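Local atomic coordinates of nitrite oxidoreductase subunit A (Kuenenia stuttgartiensis, PDB entry 7B04), a protein that belongs to the molybdopterin oxidoreductase family and binds a molybdenum atom, two MD1 ligands and an iron/sulfur cluster. Residues L967-A979 against T1101-M1113. Sequence-based numbering, arbitrary orientation.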
loop_
_atom_site.group_PDB
_atom_site.type_symbol
_atom_site.label_atom_id
_atom_site.label_comp_id
_atom_site.label_asym_id
_atom_site.label_seq_id
_atom_site.Cartn_x
_atom_site.Cartn_y
_atom_site.Cartn_z
ATOM N N LEU B 967 -18.934 -3.642 -24.442
ATOM C CA LEU B 967 -20.121 -3.277 -23.683
ATOM C C LEU B 967 -20.365 -1.772 -23.677
ATOM O O LEU B 967 -21.143 -1.275 -22.857
ATOM C CB LEU B 967 -20.025 -3.825 -22.261
ATOM C CG LEU B 967 -20.121 -5.354 -22.236
ATOM C CD1 LEU B 967 -18.778 -6.008 -21.984
ATOM C CD2 LEU B 967 -21.130 -5.824 -21.224
ATOM N N GLY B 968 -19.720 -1.039 -24.581
ATOM C CA GLY B 968 -19.904 0.401 -24.655
ATOM C C GLY B 968 -19.410 1.153 -23.439
ATOM O O GLY B 968 -20.011 2.164 -23.051
ATOM N N ILE B 969 -18.325 0.690 -22.827
ATOM C CA ILE B 969 -17.786 1.295 -21.618
ATOM C C ILE B 969 -16.443 1.914 -21.966
ATOM O O ILE B 969 -15.546 1.228 -22.473
ATOM C CB ILE B 969 -17.637 0.262 -20.491
ATOM C CG1 ILE B 969 -19.008 -0.273 -20.075
ATOM C CG2 ILE B 969 -16.899 0.867 -19.305
ATOM C CD1 ILE B 969 -18.948 -1.518 -19.220
ATOM N N GLU B 970 -16.299 3.205 -21.690
ATOM C CA GLU B 970 -15.034 3.891 -21.878
ATOM C C GLU B 970 -14.309 3.980 -20.540
ATOM O O GLU B 970 -14.940 3.971 -19.481
ATOM C CB GLU B 970 -15.266 5.285 -22.451
ATOM C CG GLU B 970 -14.013 5.995 -22.879
ATOM C CD GLU B 970 -13.364 5.388 -24.095
ATOM O OE1 GLU B 970 -14.078 4.779 -24.917
ATOM O OE2 GLU B 970 -12.134 5.531 -24.231
ATOM N N ASP B 971 -12.974 4.050 -20.595
ATOM C CA ASP B 971 -12.175 4.124 -19.374
ATOM C C ASP B 971 -12.581 5.335 -18.543
ATOM O O ASP B 971 -12.585 6.470 -19.028
ATOM C CB ASP B 971 -10.675 4.168 -19.681
ATOM C CG ASP B 971 -9.814 4.249 -18.399
ATOM O OD1 ASP B 971 -8.569 4.200 -18.521
ATOM O OD2 ASP B 971 -10.359 4.348 -17.275
ATOM N N GLY B 972 -12.877 5.084 -17.271
ATOM C CA GLY B 972 -13.292 6.105 -16.333
ATOM C C GLY B 972 -14.778 6.180 -16.113
ATOM O O GLY B 972 -15.215 6.926 -15.234
ATOM N N ASP B 973 -15.564 5.405 -16.856
ATOM C CA ASP B 973 -17.006 5.389 -16.674
ATOM C C ASP B 973 -17.386 4.566 -15.448
ATOM O O ASP B 973 -16.681 3.633 -15.057
ATOM C CB ASP B 973 -17.696 4.811 -17.911
ATOM C CG ASP B 973 -17.585 5.717 -19.120
ATOM O OD1 ASP B 973 -17.450 6.946 -18.934
ATOM O OD2 ASP B 973 -17.648 5.203 -20.255
ATOM N N TYR B 974 -18.516 4.919 -14.844
ATOM C CA TYR B 974 -19.087 4.128 -13.764
ATOM C C TYR B 974 -19.817 2.920 -14.348
ATOM O O TYR B 974 -20.478 3.023 -15.385
ATOM C CB TYR B 974 -20.044 4.986 -12.935
ATOM C CG TYR B 974 -19.358 5.991 -12.029
ATOM C CD1 TYR B 974 -18.870 5.610 -10.786
ATOM C CD2 TYR B 974 -19.208 7.319 -12.411
ATOM C CE1 TYR B 974 -18.248 6.519 -9.951
ATOM C CE2 TYR B 974 -18.585 8.236 -11.581
ATOM C CZ TYR B 974 -18.107 7.830 -10.353
ATOM O OH TYR B 974 -17.486 8.735 -9.522
ATOM N N VAL B 975 -19.666 1.767 -13.690
ATOM C CA VAL B 975 -20.199 0.495 -14.167
ATOM C C VAL B 975 -20.872 -0.245 -13.011
ATOM O O VAL B 975 -20.412 -0.190 -11.862
ATOM C CB VAL B 975 -19.091 -0.364 -14.820
ATOM C CG1 VAL B 975 -18.558 0.312 -16.091
ATOM C CG2 VAL B 975 -17.946 -0.590 -13.846
ATOM N N TYR B 976 -21.880 -1.018 -13.327
ATOM C CA TYR B 976 -22.501 -1.829 -12.271
ATOM C C TYR B 976 -21.817 -3.189 -12.304
ATOM O O TYR B 976 -21.444 -3.606 -13.373
ATOM C CB TYR B 976 -23.991 -1.937 -12.557
ATOM C CG TYR B 976 -24.815 -0.731 -12.198
ATOM C CD1 TYR B 976 -25.062 -0.400 -10.886
ATOM C CD2 TYR B 976 -25.397 0.044 -13.175
ATOM C CE1 TYR B 976 -25.841 0.689 -10.557
ATOM C CE2 TYR B 976 -26.186 1.131 -12.864
ATOM C CZ TYR B 976 -26.410 1.455 -11.548
ATOM O OH TYR B 976 -27.185 2.524 -11.233
ATOM N N VAL B 977 -21.544 -3.782 -11.147
ATOM C CA VAL B 977 -20.974 -5.156 -11.110
ATOM C C VAL B 977 -22.074 -6.024 -10.533
ATOM O O VAL B 977 -22.270 -5.983 -9.335
ATOM C CB VAL B 977 -19.723 -5.240 -10.232
ATOM C CG1 VAL B 977 -18.530 -5.774 -11.000
ATOM C CG2 VAL B 977 -19.413 -3.906 -9.592
ATOM N N ASP B 978 -22.678 -6.855 -11.365
ATOM C CA ASP B 978 -23.839 -7.647 -10.919
ATOM C C ASP B 978 -23.479 -9.124 -10.994
ATOM O O ASP B 978 -22.765 -9.510 -11.898
ATOM C CB ASP B 978 -25.076 -7.264 -11.724
ATOM C CG ASP B 978 -25.641 -5.909 -11.357
ATOM O OD1 ASP B 978 -25.786 -5.080 -12.247
ATOM O OD2 ASP B 978 -25.937 -5.701 -10.195
ATOM N N ALA B 979 -23.922 -9.890 -10.011
ATOM C CA ALA B 979 -23.663 -11.322 -9.967
ATOM C C ALA B 979 -25.019 -12.021 -9.960
ATOM O O ALA B 979 -26.061 -11.371 -10.110
ATOM C CB ALA B 979 -22.810 -11.708 -8.756
ATOM N N THR B 1101 -16.616 -16.896 -8.188
ATOM C CA THR B 1101 -17.699 -16.030 -8.612
ATOM C C THR B 1101 -17.429 -15.592 -10.040
ATOM O O THR B 1101 -16.282 -15.568 -10.494
ATOM C CB THR B 1101 -17.838 -14.805 -7.694
ATOM O OG1 THR B 1101 -19.155 -14.252 -7.815
ATOM C CG2 THR B 1101 -16.806 -13.737 -8.048
ATOM N N LEU B 1102 -18.506 -15.291 -10.749
ATOM C CA LEU B 1102 -18.442 -14.623 -12.036
ATOM C C LEU B 1102 -19.428 -13.471 -12.021
ATOM O O LEU B 1102 -20.425 -13.495 -11.299
ATOM C CB LEU B 1102 -18.728 -15.546 -13.210
ATOM C CG LEU B 1102 -17.711 -16.669 -13.366
ATOM C CD1 LEU B 1102 -18.391 -17.870 -13.956
ATOM C CD2 LEU B 1102 -16.546 -16.227 -14.225
ATOM N N VAL B 1103 -19.130 -12.460 -12.823
ATOM C CA VAL B 1103 -19.872 -11.174 -12.742
ATOM C C VAL B 1103 -20.332 -10.720 -14.120
ATOM O O VAL B 1103 -19.765 -11.147 -15.081
ATOM C CB VAL B 1103 -18.911 -10.136 -12.131
ATOM C CG1 VAL B 1103 -19.598 -8.911 -11.598
ATOM C CG2 VAL B 1103 -18.099 -10.743 -11.022
ATOM N N LYS B 1104 -21.361 -9.882 -14.137
ATOM C CA LYS B 1104 -21.893 -9.195 -15.332
ATOM C C LYS B 1104 -21.548 -7.712 -15.179
ATOM O O LYS B 1104 -21.705 -7.190 -14.094
ATOM C CB LYS B 1104 -23.409 -9.332 -15.409
ATOM C CG LYS B 1104 -24.001 -8.952 -16.748
ATOM C CD LYS B 1104 -25.447 -9.314 -16.905
ATOM C CE LYS B 1104 -26.361 -8.458 -16.065
ATOM N NZ LYS B 1104 -27.783 -8.743 -16.353
ATOM N N ILE B 1105 -21.031 -7.093 -16.231
ATOM C CA ILE B 1105 -20.659 -5.655 -16.204
ATOM C C ILE B 1105 -21.532 -4.923 -17.210
ATOM O O ILE B 1105 -21.677 -5.399 -18.311
ATOM C CB ILE B 1105 -19.179 -5.481 -16.570
ATOM C CG1 ILE B 1105 -18.334 -6.638 -16.057
ATOM C CG2 ILE B 1105 -18.651 -4.172 -16.044
ATOM C CD1 ILE B 1105 -17.871 -6.426 -14.663
ATOM N N THR B 1106 -22.122 -3.826 -16.786
ATOM C CA THR B 1106 -22.928 -2.957 -17.632
ATOM C C THR B 1106 -22.620 -1.515 -17.262
ATOM O O THR B 1106 -22.408 -1.198 -16.087
ATOM C CB THR B 1106 -24.444 -3.215 -17.521
ATOM O OG1 THR B 1106 -24.987 -2.452 -16.439
ATOM C CG2 THR B 1106 -24.765 -4.696 -17.334
ATOM N N LYS B 1107 -22.597 -0.650 -18.273
ATOM C CA LYS B 1107 -22.319 0.764 -18.062
ATOM C C LYS B 1107 -23.386 1.418 -17.190
ATOM O O LYS B 1107 -24.578 1.120 -17.302
ATOM C CB LYS B 1107 -22.235 1.484 -19.408
ATOM C CG LYS B 1107 -22.057 2.991 -19.303
ATOM C CD LYS B 1107 -22.108 3.655 -20.669
ATOM C CE LYS B 1107 -22.035 5.170 -20.552
ATOM N NZ LYS B 1107 -22.138 5.842 -21.878
ATOM N N ALA B 1108 -22.940 2.310 -16.306
ATOM C CA ALA B 1108 -23.798 3.001 -15.354
ATOM C C ALA B 1108 -23.910 4.493 -15.625
ATOM O O ALA B 1108 -25.023 5.024 -15.714
ATOM C CB ALA B 1108 -23.281 2.770 -13.930
ATOM N N GLU B 1109 -22.783 5.190 -15.754
ATOM C CA GLU B 1109 -22.782 6.634 -15.939
ATOM C C GLU B 1109 -21.498 7.031 -16.653
ATOM O O GLU B 1109 -20.496 6.311 -16.612
ATOM C CB GLU B 1109 -22.916 7.360 -14.592
ATOM C CG GLU B 1109 -23.088 8.869 -14.677
ATOM C CD GLU B 1109 -23.283 9.508 -13.316
ATOM O OE1 GLU B 1109 -23.309 8.767 -12.311
ATOM O OE2 GLU B 1109 -23.405 10.750 -13.250
ATOM N N ASN B 1110 -21.540 8.188 -17.312
ATOM C CA ASN B 1110 -20.385 8.663 -18.059
ATOM C C ASN B 1110 -19.281 9.101 -17.106
ATOM O O ASN B 1110 -19.543 9.678 -16.046
ATOM C CB ASN B 1110 -20.782 9.823 -18.972
ATOM C CG ASN B 1110 -21.666 9.383 -20.122
ATOM O OD1 ASN B 1110 -21.428 8.346 -20.740
ATOM N ND2 ASN B 1110 -22.697 10.168 -20.409
ATOM N N GLY B 1111 -18.033 8.837 -17.499
ATOM C CA GLY B 1111 -16.909 9.206 -16.659
ATOM C C GLY B 1111 -16.598 10.688 -16.655
ATOM O O GLY B 1111 -15.885 11.155 -15.761
ATOM N N GLY B 1112 -17.111 11.436 -17.635
ATOM C CA GLY B 1112 -16.857 12.866 -17.678
ATOM C C GLY B 1112 -17.434 13.586 -16.475
ATOM O O GLY B 1112 -18.399 13.139 -15.853
ATOM N N MET B 1113 -16.787 14.692 -16.113
ATOM C CA MET B 1113 -17.223 15.475 -14.961
ATOM C C MET B 1113 -18.633 16.004 -15.201
ATOM O O MET B 1113 -18.916 16.602 -16.251
ATOM C CB MET B 1113 -16.254 16.619 -14.697
ATOM C CG MET B 1113 -16.809 17.730 -13.843
ATOM S SD MET B 1113 -16.118 17.655 -12.175
ATOM C CE MET B 1113 -14.414 18.074 -12.523
#
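Tyr976 and Thr1106 form a hydrogen-bonded pair of an antiparallel arrangement: Tyr976 N gives a bond of 2.8 Å to Thr1106 O, whereas the return bond from Thr1106 N is weak. Pairing is firmer at Asp978 and Lys1104, where the N-H of Asp978 points almost straight at Lys1104 O (N-H...O 178°) and Lys1104 N reaches Asp978 O at 2.7 Å. At the other end the register slips by one residue, and Tyr974 O accepts two donors from the same face of its plane, Ala1108 N at 2.7 Å and Glu1109 N at 3.2 Å.

The tight side is apolar and buried. Val977 CG1 touches Val1103 CG1 and also lies 3.8 Å from Ile1105 CD1, the Val977 and Ile1105 side chains running side by side in the same direction. Ile969 crosses Ile1105 at about a right angle, and Ile969 CD1 lies 4.1 Å from Ile1105 CG2. Ile957 of strand 956-959 packs on Val975, Val977 and Ile1105.

The reverse side is looser and more polar. Ala1108 CB approaches the Tyr976 ring obliquely, 3.5 Å from Tyr976 CE2, and Thr1106 OG1 lies near the ring's edge; Arg1000 adds a cation-pi contact to Tyr976 and a salt bridge to Asp978.

Lys1107 forms the exposed outer edge of the contact: extended, with CG anti to the backbone N (chi1 175°), its chain passes Ile969 in the opposite direction, and Lys1107 NZ hydrogen-bonds Asn1110 OD1 at 2.8 Å.

Strand 974-978 thus lies between 1001-1007 and 1102-1109 in a mixed sheet, and the doubled partner of Tyr974 defines a classic beta bulge.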